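Intracellular protein transport protein USO1 (Saccharomyces cerevisiae S288c, PDB 6LSU) is required for protein transport from the endoplasmic reticulum to the Golgi complex, its globular head, the part described here, being built of armadillo repeats. Local coordinates at residues F421-V425 with N513-F519; D575-I580 with L696-F701; F670-F676 with F705-N710; T542-T547 with L557-T562. All blocks are in the same frame, centred on the assembly; numbering follows the deposited sequence.

Interaction 1: F421-V425 with N513-F519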
# COMPACT_ATOMS: atom_id res chain seq x y z
N PHE A 421 -1.62 12.31 8.78
CA PHE A 421 -1.70 12.89 7.44
C PHE A 421 -2.10 11.78 6.48
O PHE A 421 -2.99 12.05 5.68
CB PHE A 421 -0.38 13.57 7.06
CG PHE A 421 -0.37 14.23 5.71
CD1 PHE A 421 -1.16 15.34 5.46
CD2 PHE A 421 0.35 13.68 4.67
CE1 PHE A 421 -1.17 15.95 4.20
CE2 PHE A 421 0.34 14.26 3.41
CZ PHE A 421 -0.37 15.42 3.19
N ASP A 422 -1.51 10.60 6.59
CA ASP A 422 -1.76 9.40 5.75
C ASP A 422 -3.27 9.08 5.70
O ASP A 422 -3.77 8.92 4.58
CB ASP A 422 -0.89 8.23 6.20
CG ASP A 422 0.54 8.32 5.67
OD1 ASP A 422 0.87 9.32 4.96
OD2 ASP A 422 1.30 7.38 5.95
N THR A 423 -3.96 9.03 6.85
CA THR A 423 -5.43 8.83 6.92
C THR A 423 -6.09 9.92 6.08
O THR A 423 -6.85 9.61 5.16
CB THR A 423 -5.94 8.81 8.36
OG1 THR A 423 -5.57 7.60 9.03
CG2 THR A 423 -7.44 8.92 8.50
N ARG A 424 -5.78 11.18 6.33
CA ARG A 424 -6.34 12.33 5.56
C ARG A 424 -6.10 12.16 4.07
O ARG A 424 -6.97 12.50 3.26
CB ARG A 424 -5.74 13.63 6.09
CG ARG A 424 -6.20 13.94 7.51
CD ARG A 424 -5.58 15.18 8.07
NE ARG A 424 -6.23 16.31 7.45
CZ ARG A 424 -5.76 17.55 7.41
NH1 ARG A 424 -4.61 17.86 7.98
NH2 ARG A 424 -6.48 18.50 6.83
N VAL A 425 -4.98 11.65 3.62
CA VAL A 425 -4.83 11.58 2.13
C VAL A 425 -5.56 10.33 1.62
O VAL A 425 -6.22 10.42 0.62
CB VAL A 425 -3.39 11.72 1.63
CG1 VAL A 425 -2.43 11.97 2.76
CG2 VAL A 425 -2.95 10.63 0.72
N ASN A 513 -3.79 24.51 10.26
CA ASN A 513 -4.36 23.35 9.54
C ASN A 513 -4.25 23.62 8.05
O ASN A 513 -5.24 23.53 7.33
CB ASN A 513 -5.80 23.11 9.99
CG ASN A 513 -6.39 21.85 9.40
OD1 ASN A 513 -5.70 21.12 8.68
ND2 ASN A 513 -7.65 21.60 9.70
N PRO A 514 -3.08 23.99 7.51
CA PRO A 514 -3.00 24.46 6.13
C PRO A 514 -3.66 23.46 5.16
O PRO A 514 -4.39 23.89 4.26
CB PRO A 514 -1.49 24.64 5.87
CG PRO A 514 -0.84 23.79 6.99
CD PRO A 514 -1.78 23.92 8.17
N PHE A 515 -3.43 22.16 5.41
CA PHE A 515 -3.79 21.05 4.50
C PHE A 515 -5.32 21.01 4.27
O PHE A 515 -5.78 20.69 3.14
CB PHE A 515 -3.17 19.75 5.02
CG PHE A 515 -1.75 19.64 4.54
CD1 PHE A 515 -1.52 19.51 3.19
CD2 PHE A 515 -0.69 19.71 5.39
CE1 PHE A 515 -0.24 19.45 2.71
CE2 PHE A 515 0.60 19.65 4.90
CZ PHE A 515 0.82 19.54 3.56
N LYS A 516 -6.10 21.43 5.26
CA LYS A 516 -7.55 21.66 5.04
C LYS A 516 -7.80 22.40 3.71
O LYS A 516 -8.74 22.05 2.95
CB LYS A 516 -8.12 22.54 6.13
CG LYS A 516 -9.52 23.03 5.87
CD LYS A 516 -10.21 23.45 7.13
CE LYS A 516 -9.76 24.82 7.59
NZ LYS A 516 -10.45 25.15 8.87
N LEU A 517 -7.01 23.44 3.43
CA LEU A 517 -7.23 24.22 2.18
C LEU A 517 -6.67 23.41 1.01
O LEU A 517 -7.28 23.35 -0.04
CB LEU A 517 -6.54 25.56 2.35
CG LEU A 517 -7.01 26.71 1.47
CD1 LEU A 517 -5.79 27.42 0.93
CD2 LEU A 517 -7.93 26.27 0.35
N PHE A 518 -5.55 22.74 1.21
CA PHE A 518 -4.83 21.98 0.15
C PHE A 518 -5.72 20.86 -0.41
O PHE A 518 -5.91 20.74 -1.62
CB PHE A 518 -3.52 21.44 0.70
CG PHE A 518 -2.88 20.48 -0.28
CD1 PHE A 518 -2.23 20.96 -1.40
CD2 PHE A 518 -3.11 19.12 -0.18
CE1 PHE A 518 -1.73 20.07 -2.35
CE2 PHE A 518 -2.62 18.24 -1.13
CZ PHE A 518 -1.92 18.71 -2.21
N PHE A 519 -6.33 20.08 0.48
CA PHE A 519 -7.34 19.05 0.15
C PHE A 519 -8.51 19.67 -0.60
O PHE A 519 -8.78 19.19 -1.76
CB PHE A 519 -7.69 18.24 1.39
CG PHE A 519 -6.58 17.31 1.80
CD1 PHE A 519 -5.92 16.54 0.86
CD2 PHE A 519 -6.22 17.16 3.15
CE1 PHE A 519 -4.87 15.70 1.24
CE2 PHE A 519 -5.20 16.29 3.54
CZ PHE A 519 -4.51 15.60 2.58
O HOH W 1 -3.20 20.65 8.14

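Interaction 2: D575-I580 with L696-F701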
# COMPACT_ATOMS: atom_id res chain seq x y z
N ASP A 575 2.25 30.15 6.65
CA ASP A 575 2.40 28.93 5.81
C ASP A 575 2.26 29.30 4.33
O ASP A 575 1.22 29.89 3.96
CB ASP A 575 1.37 27.89 6.22
CG ASP A 575 1.96 26.51 6.19
OD1 ASP A 575 2.53 26.16 5.13
OD2 ASP A 575 1.93 25.86 7.25
N ILE A 576 3.23 28.92 3.50
CA ILE A 576 3.25 29.36 2.08
C ILE A 576 2.32 28.43 1.30
O ILE A 576 1.94 28.75 0.10
CB ILE A 576 4.68 29.44 1.52
CG1 ILE A 576 5.09 28.19 0.73
CG2 ILE A 576 5.68 29.74 2.62
CD1 ILE A 576 6.45 28.30 0.08
N ARG A 577 1.91 27.35 1.97
CA ARG A 577 0.94 26.36 1.44
C ARG A 577 -0.35 27.11 1.08
O ARG A 577 -0.76 27.06 -0.10
CB ARG A 577 0.77 25.26 2.48
CG ARG A 577 1.73 24.10 2.30
CD ARG A 577 1.61 23.09 3.41
NE ARG A 577 2.57 23.44 4.44
CZ ARG A 577 3.79 22.95 4.53
NH1 ARG A 577 4.23 22.04 3.67
NH2 ARG A 577 4.56 23.36 5.52
N ILE A 578 -0.87 27.89 2.03
CA ILE A 578 -2.14 28.65 1.92
C ILE A 578 -2.20 29.45 0.62
O ILE A 578 -3.14 29.26 -0.16
CB ILE A 578 -2.34 29.52 3.17
CG1 ILE A 578 -2.24 28.64 4.41
CG2 ILE A 578 -3.63 30.30 3.10
CD1 ILE A 578 -2.78 29.28 5.68
N PRO A 579 -1.25 30.39 0.37
CA PRO A 579 -1.17 31.12 -0.90
C PRO A 579 -1.01 30.24 -2.14
O PRO A 579 -1.63 30.53 -3.14
CB PRO A 579 0.12 31.94 -0.81
CG PRO A 579 0.45 32.01 0.65
CD PRO A 579 -0.21 30.82 1.32
N ILE A 580 -0.17 29.20 -2.07
CA ILE A 580 0.08 28.27 -3.23
C ILE A 580 -1.24 27.58 -3.61
O ILE A 580 -1.56 27.43 -4.83
CB ILE A 580 1.16 27.23 -2.90
CG1 ILE A 580 2.53 27.89 -2.69
CG2 ILE A 580 1.21 26.15 -3.97
CD1 ILE A 580 3.63 26.91 -2.30
N LEU A 696 5.36 19.28 9.34
CA LEU A 696 4.38 19.34 8.23
C LEU A 696 4.96 18.58 7.04
O LEU A 696 6.13 18.66 6.71
CB LEU A 696 4.07 20.80 7.84
CG LEU A 696 3.16 21.58 8.78
CD1 LEU A 696 2.78 22.93 8.18
CD2 LEU A 696 1.90 20.80 9.12
N PRO A 697 4.13 17.78 6.35
CA PRO A 697 4.59 17.14 5.12
C PRO A 697 5.10 18.18 4.12
O PRO A 697 4.56 19.24 4.08
CB PRO A 697 3.33 16.46 4.61
CG PRO A 697 2.54 16.21 5.88
CD PRO A 697 2.76 17.44 6.71
N LYS A 698 6.09 17.81 3.30
CA LYS A 698 6.67 18.68 2.25
C LYS A 698 5.85 18.49 0.98
O LYS A 698 6.40 17.98 -0.07
CB LYS A 698 8.16 18.38 2.06
CG LYS A 698 9.02 18.71 3.26
CD LYS A 698 10.49 18.53 3.00
CE LYS A 698 11.33 18.76 4.23
NZ LYS A 698 12.73 19.10 3.89
N VAL A 699 4.58 18.90 1.09
CA VAL A 699 3.56 18.76 0.01
C VAL A 699 3.02 20.17 -0.21
O VAL A 699 2.43 20.73 0.77
CB VAL A 699 2.45 17.74 0.38
CG1 VAL A 699 1.30 17.73 -0.61
CG2 VAL A 699 3.03 16.34 0.51
N TYR A 700 3.10 20.66 -1.44
CA TYR A 700 2.71 22.05 -1.79
C TYR A 700 1.70 22.06 -2.95
O TYR A 700 0.72 22.80 -2.88
CB TYR A 700 4.01 22.82 -2.08
CG TYR A 700 4.98 22.76 -0.93
CD1 TYR A 700 4.66 23.32 0.30
CD2 TYR A 700 6.18 22.08 -1.02
CE1 TYR A 700 5.50 23.22 1.39
CE2 TYR A 700 7.04 21.97 0.07
CZ TYR A 700 6.70 22.58 1.26
OH TYR A 700 7.52 22.50 2.34
N PHE A 701 1.95 21.27 -3.98
CA PHE A 701 1.23 21.28 -5.27
C PHE A 701 0.32 20.06 -5.40
O PHE A 701 0.78 18.96 -5.37
CB PHE A 701 2.23 21.35 -6.42
CG PHE A 701 3.09 22.58 -6.33
CD1 PHE A 701 2.66 23.77 -6.89
CD2 PHE A 701 4.25 22.58 -5.57
CE1 PHE A 701 3.40 24.94 -6.75
CE2 PHE A 701 4.98 23.74 -5.43
CZ PHE A 701 4.57 24.92 -6.02

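Interaction 3: F670-F676 with F705-N710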
# COMPACT_ATOMS: atom_id res chain seq x y z
N PHE A 670 10.22 29.44 -12.22
CA PHE A 670 9.25 28.65 -11.41
C PHE A 670 9.51 27.15 -11.60
O PHE A 670 9.52 26.41 -10.59
CB PHE A 670 7.81 29.00 -11.80
CG PHE A 670 6.76 28.17 -11.11
CD1 PHE A 670 6.49 28.35 -9.76
CD2 PHE A 670 6.10 27.16 -11.79
CE1 PHE A 670 5.53 27.58 -9.12
CE2 PHE A 670 5.15 26.38 -11.15
CZ PHE A 670 4.85 26.61 -9.82
N LYS A 671 9.68 26.73 -12.86
CA LYS A 671 10.03 25.34 -13.24
C LYS A 671 11.36 24.96 -12.57
O LYS A 671 11.39 23.91 -11.92
CB LYS A 671 10.06 25.18 -14.77
CG LYS A 671 9.88 23.75 -15.29
CD LYS A 671 10.13 22.67 -14.23
CE LYS A 671 10.13 21.23 -14.73
NZ LYS A 671 8.75 20.71 -14.93
N LYS A 672 12.41 25.79 -12.66
CA LYS A 672 13.80 25.35 -12.35
C LYS A 672 14.26 25.72 -10.93
O LYS A 672 15.13 25.02 -10.45
CB LYS A 672 14.82 25.92 -13.34
CG LYS A 672 14.40 25.98 -14.81
CD LYS A 672 14.13 24.64 -15.49
CE LYS A 672 15.26 23.63 -15.41
NZ LYS A 672 14.95 22.51 -14.49
N ASP A 673 13.76 26.76 -10.28
CA ASP A 673 14.44 27.32 -9.07
C ASP A 673 13.46 27.59 -7.92
O ASP A 673 13.85 28.31 -6.98
CB ASP A 673 15.24 28.58 -9.45
CG ASP A 673 16.33 28.97 -8.46
OD1 ASP A 673 16.64 28.16 -7.55
OD2 ASP A 673 16.86 30.09 -8.60
N SER A 674 12.26 27.00 -7.92
CA SER A 674 11.24 27.19 -6.85
C SER A 674 10.93 25.87 -6.14
O SER A 674 11.51 24.84 -6.50
CB SER A 674 9.97 27.77 -7.42
OG SER A 674 9.39 26.87 -8.34
N TYR A 675 10.01 25.92 -5.17
CA TYR A 675 9.41 24.72 -4.54
C TYR A 675 8.92 23.74 -5.61
O TYR A 675 9.12 22.51 -5.48
CB TYR A 675 8.23 25.09 -3.65
CG TYR A 675 8.64 25.54 -2.28
CD1 TYR A 675 9.28 26.75 -2.08
CD2 TYR A 675 8.39 24.75 -1.18
CE1 TYR A 675 9.66 27.16 -0.81
CE2 TYR A 675 8.75 25.16 0.10
CZ TYR A 675 9.41 26.36 0.29
OH TYR A 675 9.75 26.77 1.54
N PHE A 676 8.32 24.24 -6.67
CA PHE A 676 7.80 23.36 -7.73
C PHE A 676 8.93 22.47 -8.24
O PHE A 676 8.71 21.26 -8.49
CB PHE A 676 7.21 24.15 -8.89
CG PHE A 676 6.56 23.31 -9.95
CD1 PHE A 676 5.23 22.90 -9.81
CD2 PHE A 676 7.24 22.98 -11.11
CE1 PHE A 676 4.62 22.14 -10.81
CE2 PHE A 676 6.60 22.27 -12.12
CZ PHE A 676 5.30 21.81 -11.96
N PHE A 705 -2.48 20.37 -10.72
CA PHE A 705 -1.82 21.64 -11.08
C PHE A 705 -0.50 21.31 -11.78
O PHE A 705 -0.21 21.86 -12.90
CB PHE A 705 -1.57 22.55 -9.87
CG PHE A 705 -0.71 23.71 -10.26
CD1 PHE A 705 -1.26 24.79 -10.92
CD2 PHE A 705 0.66 23.68 -10.03
CE1 PHE A 705 -0.47 25.86 -11.31
CE2 PHE A 705 1.46 24.73 -10.46
CZ PHE A 705 0.89 25.83 -11.09
N ILE A 706 0.28 20.42 -11.16
CA ILE A 706 1.55 19.89 -11.73
C ILE A 706 1.30 19.39 -13.15
O ILE A 706 2.18 19.61 -13.96
CB ILE A 706 2.15 18.77 -10.87
CG1 ILE A 706 2.46 19.24 -9.45
CG2 ILE A 706 3.39 18.21 -11.52
CD1 ILE A 706 2.71 18.13 -8.48
N GLN A 707 0.21 18.66 -13.43
CA GLN A 707 0.01 18.03 -14.75
C GLN A 707 -0.29 19.17 -15.72
O GLN A 707 0.24 19.20 -16.87
CB GLN A 707 -1.13 17.00 -14.75
CG GLN A 707 -0.72 15.57 -14.40
CD GLN A 707 -1.94 14.76 -14.04
OE1 GLN A 707 -2.82 14.52 -14.87
NE2 GLN A 707 -2.03 14.37 -12.78
N LEU A 708 -1.15 20.09 -15.28
CA LEU A 708 -1.56 21.25 -16.12
C LEU A 708 -0.31 22.09 -16.46
O LEU A 708 -0.09 22.37 -17.64
CB LEU A 708 -2.59 22.08 -15.37
CG LEU A 708 -2.97 23.36 -16.10
CD1 LEU A 708 -3.92 23.03 -17.25
CD2 LEU A 708 -3.59 24.37 -15.16
N PHE A 709 0.51 22.45 -15.48
CA PHE A 709 1.70 23.28 -15.72
C PHE A 709 2.60 22.56 -16.73
O PHE A 709 2.84 23.11 -17.83
CB PHE A 709 2.43 23.62 -14.43
CG PHE A 709 3.62 24.49 -14.69
CD1 PHE A 709 3.46 25.81 -15.07
CD2 PHE A 709 4.89 23.97 -14.64
CE1 PHE A 709 4.56 26.61 -15.32
CE2 PHE A 709 5.99 24.76 -14.90
CZ PHE A 709 5.82 26.08 -15.25
N ASN A 710 3.06 21.35 -16.38
CA ASN A 710 4.00 20.57 -17.22
C ASN A 710 3.44 20.40 -18.64
O ASN A 710 4.21 20.48 -19.55
CB ASN A 710 4.38 19.25 -16.55
CG ASN A 710 5.24 19.45 -15.31
OD1 ASN A 710 5.88 20.49 -15.17
ND2 ASN A 710 5.26 18.48 -14.42

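Interaction 4: T542-T547 with L557-T562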
# COMPACT_ATOMS: atom_id res chain seq x y z
N THR A 542 -19.75 26.06 -9.51
CA THR A 542 -18.83 26.52 -8.44
C THR A 542 -18.69 28.03 -8.62
O THR A 542 -18.78 28.75 -7.60
CB THR A 542 -17.46 25.83 -8.49
OG1 THR A 542 -17.63 24.42 -8.32
CG2 THR A 542 -16.53 26.35 -7.40
N ARG A 543 -18.58 28.46 -9.87
CA ARG A 543 -18.50 29.89 -10.26
C ARG A 543 -19.73 30.64 -9.72
O ARG A 543 -19.58 31.72 -9.09
CB ARG A 543 -18.35 30.06 -11.77
CG ARG A 543 -17.66 31.36 -12.16
CD ARG A 543 -17.26 31.49 -13.62
NE ARG A 543 -18.39 31.33 -14.52
CZ ARG A 543 -19.45 32.15 -14.61
NH1 ARG A 543 -19.55 33.22 -13.85
NH2 ARG A 543 -20.42 31.86 -15.45
N ASN A 544 -20.93 30.12 -9.93
CA ASN A 544 -22.15 30.96 -9.73
C ASN A 544 -22.60 30.89 -8.27
O ASN A 544 -23.70 31.32 -7.99
CB ASN A 544 -23.20 30.66 -10.79
CG ASN A 544 -22.68 31.08 -12.16
OD1 ASN A 544 -22.21 32.22 -12.34
ND2 ASN A 544 -22.69 30.16 -13.13
N VAL A 545 -21.74 30.42 -7.37
CA VAL A 545 -22.01 30.49 -5.91
C VAL A 545 -21.65 31.90 -5.42
O VAL A 545 -20.56 32.43 -5.77
CB VAL A 545 -21.24 29.41 -5.13
CG1 VAL A 545 -21.08 29.77 -3.67
CG2 VAL A 545 -21.92 28.06 -5.24
N THR A 546 -22.51 32.44 -4.56
CA THR A 546 -22.40 33.79 -3.94
C THR A 546 -22.22 33.61 -2.43
O THR A 546 -22.73 32.61 -1.90
CB THR A 546 -23.67 34.57 -4.27
OG1 THR A 546 -24.67 33.86 -3.53
CG2 THR A 546 -23.98 34.62 -5.76
N THR A 547 -21.51 34.52 -1.76
CA THR A 547 -21.18 34.37 -0.31
C THR A 547 -21.35 35.70 0.43
O THR A 547 -21.74 36.71 -0.20
CB THR A 547 -19.76 33.85 -0.12
OG1 THR A 547 -18.85 34.93 -0.38
CG2 THR A 547 -19.42 32.69 -1.03
N LEU A 557 -21.28 38.44 -3.09
CA LEU A 557 -19.96 38.27 -3.76
C LEU A 557 -19.76 36.83 -4.31
O LEU A 557 -19.80 35.84 -3.52
CB LEU A 557 -18.86 38.67 -2.77
CG LEU A 557 -17.50 39.01 -3.39
CD1 LEU A 557 -17.64 39.84 -4.67
CD2 LEU A 557 -16.60 39.72 -2.39
N LYS A 558 -19.51 36.73 -5.62
CA LYS A 558 -19.37 35.46 -6.38
C LYS A 558 -18.07 34.72 -5.99
O LYS A 558 -17.19 35.35 -5.39
CB LYS A 558 -19.28 35.73 -7.88
CG LYS A 558 -20.56 35.57 -8.67
CD LYS A 558 -20.34 35.84 -10.15
CE LYS A 558 -21.30 35.13 -11.07
NZ LYS A 558 -22.67 35.05 -10.49
N ALA A 559 -17.94 33.45 -6.37
CA ALA A 559 -16.88 32.54 -5.87
C ALA A 559 -15.49 33.10 -6.24
O ALA A 559 -14.62 33.26 -5.34
CB ALA A 559 -17.08 31.15 -6.43
N ILE A 560 -15.26 33.38 -7.53
CA ILE A 560 -13.92 33.75 -8.02
C ILE A 560 -13.44 35.07 -7.40
O ILE A 560 -12.22 35.24 -7.27
CB ILE A 560 -13.90 33.85 -9.55
CG1 ILE A 560 -14.03 32.45 -10.16
CG2 ILE A 560 -12.64 34.58 -10.01
CD1 ILE A 560 -13.72 32.37 -11.65
N GLN A 561 -14.32 36.01 -7.12
CA GLN A 561 -13.92 37.31 -6.52
C GLN A 561 -13.68 37.11 -5.01
O GLN A 561 -12.66 37.55 -4.50
CB GLN A 561 -14.96 38.40 -6.83
CG GLN A 561 -14.32 39.70 -7.31
CD GLN A 561 -13.55 39.51 -8.60
OE1 GLN A 561 -12.33 39.59 -8.64
NE2 GLN A 561 -14.28 39.23 -9.67
N THR A 562 -14.54 36.37 -4.34
CA THR A 562 -14.34 35.92 -2.93
C THR A 562 -12.99 35.19 -2.74
O THR A 562 -12.30 35.42 -1.72
CB THR A 562 -15.44 34.97 -2.47
OG1 THR A 562 -16.75 35.47 -2.76
CG2 THR A 562 -15.36 34.74 -0.98

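Interaction 1: F421-V425 with N513-F519
Two helices running in nearly the same direction, with short-segment axes 21° apart and 12.0 Å from each other, are bridged here by long side chains. Phe421, in the t rotamer, leaves its backbone sideways but swings its ring against both Phe515 and Phe519, both m at chi1. Its edge meets the face of Phe515 in a T-shaped pair, centroids 4.8 Å apart and planes at 57°. Against Phe519 the planes are nearly parallel but slid apart, with Phe421 CE1 3.7 Å from Phe519 CZ. Flat, wide rings suit a gap too broad for small aliphatic residues; Val425 adds its CB 4.1 Å from Phe519 CZ. Arg424 combines two roles: its CB lies 3.7 Å from Phe519 CE2, while NH2 makes a weak hydrogen bond to Asn513 OD1 (3.3 Å) and a stronger one to the carbonyl of Met412. A water joins Arg424 NH1, Asn513 OD1 and Phe515 N. Asn513, the N-cap of its helix, also accepts weakly from Lys516 N and donates through ND2 to Leu413. The contact links helix 421-435 of ARM 7 to helix 514-528, which begins at the end of ARM 8, with helix 404-414 beside Phe519, helix 577-590 meeting Phe515, and helix 354-366 packing against Thr423.

Interaction 2: D575-I580 with L696-F701
An irregular strip of chain, without helix or strand, lies across the first turn of helix 577-590 and is met mainly by one arginine. Leu696 comes first: its side chain points toward the helix, its CB sits over one face of the Arg577 guanidinium, and its CD1 lies 3.2 Å from Asp575 OD2, so an aliphatic residue covers one flat face of the guanidinium and also touches its carboxylate partner. At Pro697 the carbonyl O is 2.8 Å from Arg577 NH1, though the angle is too poor for a hydrogen bond. Lys698 centres an inverse gamma turn and points its side chain away, as befits an exposed lysine. Val699 then brings its carbonyl O to 3.6 Å from Arg577 CD. Tyr700 sets its CB 4.1 Å from Ile580 CD1, and Phe701 finishes the run by receiving Ile580 CG2 over its ring face, a CH-pi contact 4.2 Å from the centroid. Branched Ile580 can touch both aromatic residues at once. Arg577 is itself held by a salt bridge from NE to Asp575 OD1 (2.8 Å) and by a second one to Asp692. Asp575 OD1 also accepts weakly from Arg577 N (3.4 Å), a capping bond of the kind found where an acidic side chain precedes a helix; the whole is a helix start in an armadillo repeat, overlaid by an irregular connecting segment, the loop before helix 703-711.

Interaction 3: F670-F676 with F705-N710
Three phenylalanines meeting through two successive edge-to-face contacts set this contact apart. Phe709 is the middle member: its face receives the edge of Phe670 (centroids 5.1 Å apart, planes at 84°), and its own edge is turned to the face of Phe676 (5.0 Å, 78°). All three adopt the t rotamer at chi1, and all three point toward the opposite segment. Phe705, one turn before Phe709 on helix 703-711, widens the cluster, with its CE2 3.9 Å from Phe670 CZ and 4.1 Å from Phe676 CE1. Ile706 fills in beside it, CG1 lying 3.9 Å from Phe676 CE1. The chain bends between Phe670 and Phe676, a bend consistent with the bonds of Ser674: OG donates a very short one to Phe670 O (2.3 Å) and accepts weakly from Phe676 N (3.3 Å), as a small hydroxyl can. At the border, Lys671 lays its CG 4.0 Å from Phe709 CE2 and carries its NZ to 2.9 Å from Asn710 OD1. Helix 622-637 covers Phe670, and helix 577-590 meets Phe705. This is an apolar aromatic core with polar groups at its margin, in which ring shape and burial, more than charge, join the end of helix 660-673 to helix 703-711.

Interaction 4: T542-T547 with L557-T562
Backbone groups do most of the pairing in this tiny antiparallel hairpin. Thr547 and Leu557 form its hydrogen-bonded pair: Thr547 N donates to Leu557 O at 2.8 Å, and Leu557 N returns a weak bond to Thr547 O at 3.4 Å. Next to them, Thr546 and Lys558 are a non-hydrogen-bonded pair with CA atoms 4.2 Å apart. Two CA-H...O contacts flank it: Thr546 CA lies 3.3 Å from Leu557 O. Lys558 CA lies 3.3 Å from Val545 O. Thr562 OG1 donates to Lys558 O (2.7 Å), which also accepts from Thr562 N (3.0 Å), so that carbonyl is doubly satisfied in the first turn of helix 559-568. Thr547 OG1 lies 3.2 Å from Thr562 OG1 and 3.4 Å from Leu557 O, two acceptors competing for its one proton. Beta-branched threonines suit the strand while keeping a hydroxyl for such use. Small Ala559 lets the backbones close in, its CB 3.2 Å from Thr542 O. Arg543 finds its charge partners outside, in Glu540 and Asp599, while its CG meets Ile560 CD1 at 4.1 Å. The result is a two-stranded antiparallel beta hairpin inserted between two helices, 535-543 and 559-568, of the helical-repeat head.

Interactions 1, 2 and 3 form a continuous packed region, whereas interaction 4 stands apart. The centres of interactions 1 and 2 are about 10 Å apart, and the two touch where Phe421 CG meets Pro697 CG at 3.5 Å and Phe515 CZ meets Val699 O at 3.4 Å. Interactions 2 and 3, about 14 Å between centres, alternate along the chain and share edge-to-face pairs of Tyr700 with Tyr675 and Phe701 with Phe676. Segment 696-701 thus runs from the phenylalanines of interaction 1 to those of interaction 3. Interaction 4 keeps its nearest atoms about 10 Å from interaction 1 and about 11 Å from interaction 2, tied to them through successive helices.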